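Local atomic coordinates of putative glycosyltransferase (GalT1) (Streptococcus parasanguinis, PDB entry 4PHR), a protein that probably transfers sugars as a glycosyltransferase, its N-terminal GT-D-fold domain, the part in this chain, binding UDP. Residues His92-His97 with Ser116-Arg121; Leu76-Val79 with Arg85-Gln88. All coordinates share one frame; numbering follows the deposited sequence.

Interaction 1. Residues His92-His97 with Ser116-Arg121. With UDP (uridine-5'-diphosphate), chain B.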
loop_
_atom_site.group_PDB
_atom_site.type_symbol
_atom_site.label_atom_id
_atom_site.label_comp_id
_atom_site.label_asym_id
_atom_site.label_seq_id
_atom_site.Cartn_x
_atom_site.Cartn_y
_atom_site.Cartn_z
ATOM N N HIS A 92 2.132 18.542 -8.440
ATOM C CA HIS A 92 0.973 19.385 -8.218
ATOM C C HIS A 92 -0.050 18.681 -7.330
ATOM O O HIS A 92 -0.563 19.276 -6.373
ATOM C CB HIS A 92 0.330 19.783 -9.548
ATOM C CG HIS A 92 -0.944 20.556 -9.398
ATOM N ND1 HIS A 92 -0.993 21.813 -8.833
ATOM C CD2 HIS A 92 -2.218 20.246 -9.738
ATOM C CE1 HIS A 92 -2.240 22.249 -8.842
ATOM N NE2 HIS A 92 -3.003 21.317 -9.386
ATOM N N PHE A 93 -0.358 17.424 -7.645
ATOM C CA PHE A 93 -1.308 16.682 -6.830
ATOM C C PHE A 93 -0.908 16.683 -5.352
ATOM O O PHE A 93 -1.722 16.961 -4.458
ATOM C CB PHE A 93 -1.440 15.233 -7.310
ATOM C CG PHE A 93 -2.291 14.403 -6.406
ATOM C CD1 PHE A 93 -3.672 14.415 -6.533
ATOM C CD2 PHE A 93 -1.718 13.658 -5.384
ATOM C CE1 PHE A 93 -4.465 13.678 -5.672
ATOM C CE2 PHE A 93 -2.506 12.919 -4.521
ATOM C CZ PHE A 93 -3.877 12.926 -4.663
ATOM N N TRP A 94 0.352 16.353 -5.090
ATOM C CA TRP A 94 0.798 16.168 -3.713
ATOM C C TRP A 94 0.906 17.472 -2.934
ATOM O O TRP A 94 0.564 17.524 -1.751
ATOM C CB TRP A 94 2.096 15.354 -3.651
ATOM C CG TRP A 94 1.816 13.896 -3.868
ATOM C CD1 TRP A 94 2.203 13.128 -4.931
ATOM C CD2 TRP A 94 1.068 13.035 -3.001
ATOM N NE1 TRP A 94 1.742 11.844 -4.774
ATOM C CE2 TRP A 94 1.048 11.758 -3.595
ATOM C CE3 TRP A 94 0.413 13.221 -1.775
ATOM C CZ2 TRP A 94 0.400 10.673 -3.008
ATOM C CZ3 TRP A 94 -0.226 12.145 -1.193
ATOM C CH2 TRP A 94 -0.226 10.886 -1.807
ATOM N N GLU A 95 1.367 18.535 -3.580
ATOM C CA GLU A 95 1.408 19.817 -2.890
ATOM C C GLU A 95 -0.006 20.303 -2.571
ATOM O O GLU A 95 -0.269 20.781 -1.469
ATOM C CB GLU A 95 2.175 20.861 -3.699
ATOM C CG GLU A 95 2.229 22.196 -2.974
ATOM C CD GLU A 95 3.128 23.229 -3.636
ATOM O OE1 GLU A 95 4.340 22.968 -3.799
ATOM O OE2 GLU A 95 2.623 24.315 -3.966
ATOM N N ARG A 96 -0.935 20.157 -3.521
ATOM C CA ARG A 96 -2.329 20.514 -3.235
ATOM C C ARG A 96 -2.847 19.715 -2.047
ATOM O O ARG A 96 -3.556 20.244 -1.185
ATOM C CB ARG A 96 -3.245 20.268 -4.435
ATOM C CG ARG A 96 -3.026 21.199 -5.613
ATOM C CD ARG A 96 -3.610 22.561 -5.333
ATOM N NE ARG A 96 -2.655 23.428 -4.665
ATOM C CZ ARG A 96 -2.973 24.600 -4.128
ATOM N NH1 ARG A 96 -4.225 25.037 -4.163
ATOM N NH2 ARG A 96 -2.041 25.333 -3.556
ATOM N N HIS A 97 -2.478 18.441 -2.010
ATOM C CA HIS A 97 -2.927 17.544 -0.963
ATOM C C HIS A 97 -2.432 17.975 0.402
ATOM O O HIS A 97 -3.226 18.132 1.336
ATOM C CB HIS A 97 -2.467 16.113 -1.250
ATOM C CG HIS A 97 -2.698 15.171 -0.107
ATOM N ND1 HIS A 97 -3.925 14.594 0.144
ATOM C CD2 HIS A 97 -1.868 14.727 0.866
ATOM C CE1 HIS A 97 -3.837 13.824 1.215
ATOM N NE2 HIS A 97 -2.600 13.892 1.677
ATOM N N SER A 116 8.254 5.202 3.782
ATOM C CA SER A 116 7.639 5.740 2.576
ATOM C C SER A 116 6.415 4.964 2.108
ATOM O O SER A 116 6.489 3.769 1.834
ATOM C CB SER A 116 8.646 5.754 1.429
ATOM O OG SER A 116 8.031 6.242 0.245
ATOM N N THR A 117 5.298 5.666 1.968
ATOM C CA THR A 117 4.086 5.102 1.391
ATOM C C THR A 117 4.339 4.644 -0.043
ATOM O O THR A 117 3.624 3.776 -0.569
ATOM C CB THR A 117 2.966 6.141 1.493
ATOM O OG1 THR A 117 2.613 6.236 2.868
ATOM C CG2 THR A 117 1.717 5.799 0.661
ATOM N N PHE A 118 5.368 5.204 -0.675
ATOM C CA PHE A 118 5.687 4.855 -2.057
ATOM C C PHE A 118 6.493 3.560 -2.212
ATOM O O PHE A 118 6.952 3.248 -3.309
ATOM C CB PHE A 118 6.366 6.024 -2.785
ATOM C CG PHE A 118 5.548 7.287 -2.810
ATOM C CD1 PHE A 118 4.169 7.256 -2.643
ATOM C CD2 PHE A 118 6.167 8.515 -3.007
ATOM C CE1 PHE A 118 3.423 8.428 -2.668
ATOM C CE2 PHE A 118 5.430 9.691 -3.037
ATOM C CZ PHE A 118 4.056 9.648 -2.877
ATOM N N ILE A 119 6.663 2.779 -1.148
ATOM C CA ILE A 119 7.225 1.443 -1.361
ATOM C C ILE A 119 6.333 0.619 -2.300
ATOM O O ILE A 119 6.808 -0.321 -2.942
ATOM C CB ILE A 119 7.524 0.648 -0.056
ATOM C CG1 ILE A 119 6.264 0.413 0.768
ATOM C CG2 ILE A 119 8.608 1.325 0.772
ATOM C CD1 ILE A 119 6.433 -0.679 1.806
ATOM N N SER A 120 5.052 0.983 -2.402
ATOM C CA SER A 120 4.139 0.297 -3.320
ATOM C C SER A 120 4.101 0.984 -4.684
ATOM O O SER A 120 3.463 0.488 -5.606
ATOM C CB SER A 120 2.718 0.242 -2.747
ATOM O OG SER A 120 2.201 1.558 -2.613
ATOM N N ARG A 121 4.793 2.122 -4.801
ATOM C CA ARG A 121 4.678 2.999 -5.975
ATOM C C ARG A 121 6.065 3.398 -6.508
ATOM O O ARG A 121 6.437 4.571 -6.497
ATOM C CB ARG A 121 3.875 4.257 -5.609
ATOM C CG ARG A 121 2.567 4.016 -4.841
ATOM C CD ARG A 121 1.581 3.157 -5.620
ATOM N NE ARG A 121 1.361 3.696 -6.956
ATOM C CZ ARG A 121 0.199 4.149 -7.407
ATOM N NH1 ARG A 121 -0.884 4.112 -6.640
ATOM N NH2 ARG A 121 0.125 4.619 -8.645
HETATM N N1 UDP B . -8.792 -2.726 -2.634
HETATM C C2 UDP B . -9.675 -3.765 -2.471
HETATM N N3 UDP B . -10.808 -3.587 -1.713
HETATM C C4 UDP B . -11.064 -2.379 -1.109
HETATM C C5 UDP B . -10.168 -1.323 -1.268
HETATM C C6 UDP B . -9.111 -1.487 -2.157
HETATM O O2 UDP B . -9.476 -4.848 -3.021
HETATM O O4 UDP B . -12.081 -2.279 -0.415
HETATM C "C1'" UDP B . -7.548 -2.967 -3.381
HETATM C "C2'" UDP B . -7.403 -2.433 -4.781
HETATM O "O2'" UDP B . -8.043 -3.285 -5.708
HETATM C "C3'" UDP B . -5.898 -2.451 -4.932
HETATM C "C4'" UDP B . -5.412 -2.117 -3.531
HETATM O "O4'" UDP B . -6.528 -2.310 -2.657
HETATM O "O3'" UDP B . -5.460 -3.751 -5.261
HETATM C "C5'" UDP B . -4.891 -0.688 -3.433
HETATM O "O5'" UDP B . -4.532 -0.429 -2.082
HETATM P PA UDP B . -3.974 1.004 -1.604
HETATM O O1A UDP B . -5.036 2.019 -1.747
HETATM O O2A UDP B . -3.440 0.798 -0.236
HETATM O O3A UDP B . -2.813 1.278 -2.699
HETATM P PB UDP B . -1.667 2.429 -2.839
HETATM O O1B UDP B . -2.139 3.331 -3.931
HETATM O O2B UDP B . -0.460 1.665 -3.232
HETATM O O3B UDP B . -1.539 3.153 -1.534
#

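Interaction 2. Residues Leu76-Val79 with Arg85-Gln88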
loop_
_atom_site.group_PDB
_atom_site.type_symbol
_atom_site.label_atom_id
_atom_site.label_comp_id
_atom_site.label_asym_id
_atom_site.label_seq_id
_atom_site.Cartn_x
_atom_site.Cartn_y
_atom_site.Cartn_z
ATOM N N LEU A 76 4.347 7.503 5.343
ATOM C CA LEU A 76 3.649 8.652 4.766
ATOM C C LEU A 76 4.113 8.866 3.330
ATOM O O LEU A 76 5.163 8.364 2.930
ATOM C CB LEU A 76 3.996 9.913 5.550
ATOM C CG LEU A 76 3.098 10.299 6.723
ATOM C CD1 LEU A 76 2.542 9.119 7.463
ATOM C CD2 LEU A 76 3.847 11.261 7.657
ATOM N N PRO A 77 3.342 9.627 2.545
ATOM C CA PRO A 77 3.817 9.940 1.197
ATOM C C PRO A 77 5.170 10.656 1.243
ATOM O O PRO A 77 5.377 11.554 2.057
ATOM C CB PRO A 77 2.712 10.859 0.646
ATOM C CG PRO A 77 1.472 10.511 1.465
ATOM C CD PRO A 77 2.037 10.246 2.836
ATOM N N ASP A 78 6.083 10.267 0.365
ATOM C CA ASP A 78 7.440 10.801 0.411
ATOM C C ASP A 78 7.497 12.046 -0.466
ATOM O O ASP A 78 8.048 12.025 -1.563
ATOM C CB ASP A 78 8.438 9.725 -0.043
ATOM C CG ASP A 78 9.879 10.167 0.075
ATOM O OD1 ASP A 78 10.138 11.274 0.589
ATOM O OD2 ASP A 78 10.761 9.388 -0.346
ATOM N N VAL A 79 6.903 13.129 0.026
ATOM C CA VAL A 79 6.657 14.312 -0.794
ATOM C C VAL A 79 7.028 15.606 -0.086
ATOM O O VAL A 79 6.807 16.700 -0.612
ATOM C CB VAL A 79 5.173 14.398 -1.218
ATOM C CG1 VAL A 79 4.778 13.188 -2.048
ATOM C CG2 VAL A 79 4.272 14.536 -0.005
ATOM N N ARG A 85 11.792 14.815 -7.609
ATOM C CA ARG A 85 11.881 13.440 -8.114
ATOM C C ARG A 85 10.693 13.051 -8.982
ATOM O O ARG A 85 10.766 12.091 -9.751
ATOM C CB ARG A 85 11.929 12.449 -6.950
ATOM C CG ARG A 85 13.243 12.390 -6.215
ATOM C CD ARG A 85 13.100 11.548 -4.960
ATOM N NE ARG A 85 12.341 12.249 -3.922
ATOM C CZ ARG A 85 11.934 11.698 -2.782
ATOM N NH1 ARG A 85 12.183 10.416 -2.534
ATOM N NH2 ARG A 85 11.261 12.426 -1.896
ATOM N N TYR A 86 9.589 13.768 -8.826
ATOM C CA TYR A 86 8.321 13.329 -9.394
ATOM C C TYR A 86 7.894 14.185 -10.577
ATOM O O TYR A 86 8.289 15.347 -10.698
ATOM C CB TYR A 86 7.231 13.312 -8.317
ATOM C CG TYR A 86 7.642 12.561 -7.073
ATOM C CD1 TYR A 86 7.817 11.183 -7.101
ATOM C CD2 TYR A 86 7.864 13.229 -5.873
ATOM C CE1 TYR A 86 8.205 10.490 -5.973
ATOM C CE2 TYR A 86 8.258 12.538 -4.736
ATOM C CZ TYR A 86 8.424 11.170 -4.794
ATOM O OH TYR A 86 8.812 10.463 -3.677
ATOM N N ASN A 87 7.082 13.607 -11.452
ATOM C CA ASN A 87 6.613 14.351 -12.610
ATOM C C ASN A 87 5.652 15.477 -12.228
ATOM O O ASN A 87 5.127 15.538 -11.105
ATOM C CB ASN A 87 6.019 13.424 -13.679
ATOM C CG ASN A 87 4.800 12.674 -13.196
ATOM O OD1 ASN A 87 3.985 13.205 -12.450
ATOM N ND2 ASN A 87 4.664 11.426 -13.634
ATOM N N GLN A 88 5.443 16.382 -13.172
ATOM C CA GLN A 88 4.695 17.596 -12.902
ATOM C C GLN A 88 3.305 17.344 -12.321
ATOM O O GLN A 88 2.908 17.998 -11.355
ATOM C CB GLN A 88 4.603 18.437 -14.173
ATOM C CG GLN A 88 3.840 19.725 -14.007
ATOM C CD GLN A 88 3.887 20.571 -15.260
ATOM O OE1 GLN A 88 4.947 20.738 -15.863
ATOM N NE2 GLN A 88 2.738 21.105 -15.662
#

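Interaction 1. Residues His92-His97 with Ser116-Arg121
W94, on helix 88-100 of the GT-D fold, meets F118, in the 3-10 turn that follows strand 115-116 and leads to the UDP site. The bond from CA to CB points toward that turn, and with CG anti to the carbonyl carbon (chi1 -77°) the indole reaches F118. Its CD1 lies at the edge of the F93 ring, while F93 CD2 sits 3.6 Å from the indole plane, over its centre. NE1 comes next and lies 3.7 Å from F118 CZ; CZ2, farther along the six-membered ring, is 3.8 Å from F118 CE1. The five-membered ring and the phenyl are inclined at 57°, an oblique contact, neither stacked nor edge-to-face. Large side chains suit both places because the closest CA pair, W94 and F118, is 12.4 Å apart.

At the start of the turn S116 OG accepts from F118 N in an ST turn, which suits a small hydroxyl residue. Beyond F118, S120, short enough to sit close to the ligand, donates from OG to UDP O2B over 2.7 Å. The long R121 chain, bent at chi2 and chi3, is also salt-bridged to E232 and E253, and its NH1 donates to UDP O1B at 3.1 Å.

Interaction 2. Residues Leu76-Val79 with Arg85-Gln88
D78 receives both R85 and Y86, and is itself the centre of an inverse gamma turn in the loop between strand 72-76 and helix 88-100 of the GT-D fold.

The charged interaction is a two-pronged salt bridge. R85 NH2 reaches D78 OD1 at 3.0 Å and, at 173°, almost straight; NH1 reaches D78 OD2 at 2.8 Å. Both oxygens lie near the guanidinium plane, yet the nitrogens approach from above the carboxylate plane, the two planes being 71° apart. D78 presents its carboxylate with CG anti to the backbone N (chi1 -176°). Arginine suits the partner's place because it has donors to spare: NE also bonds to N82 O and NH2 to S81 O, which fixes the rotation of the group.

The neutral hydrogen bond runs from Y86 OH to D78 O, 2.7 Å long and in the carbonyl plane. Tyrosine suits its place by supplying this bond to the main-chain oxygen of the buried D78 from the far end of a long, rigid ring.

Among the apolar contacts, V79 CG1 lies 4.4 Å from Y86 CE2, and R85 CB stands over the centre of the Y86 ring.

A last contact joins the two polar partners of D78 to each other: Y86 OH rests 3.4 Å above the centre of the R85 guanidinium, over one of its faces.

The two contacts lie with their centres about 5 Å apart, on the same side of the chain's centre, and come in series: interaction 2 ends at the start of helix 88-100, which carries the first half of interaction 1. They are joined at the end of the parallel three-stranded sheet, where the neighbouring strands 72-76 and 115-116 give way to loops and T117 N is 2.9 Å from L76 O, a probable hydrogen bond. F118 bridges them directly, with CD2 3.4 Å from Y86 OH and CE2 3.5 Å from D78 N. The loops leaving the two strands are therefore packed together with the helix, and 116-121 ends in S120 and R121, at the diphosphate of UDP.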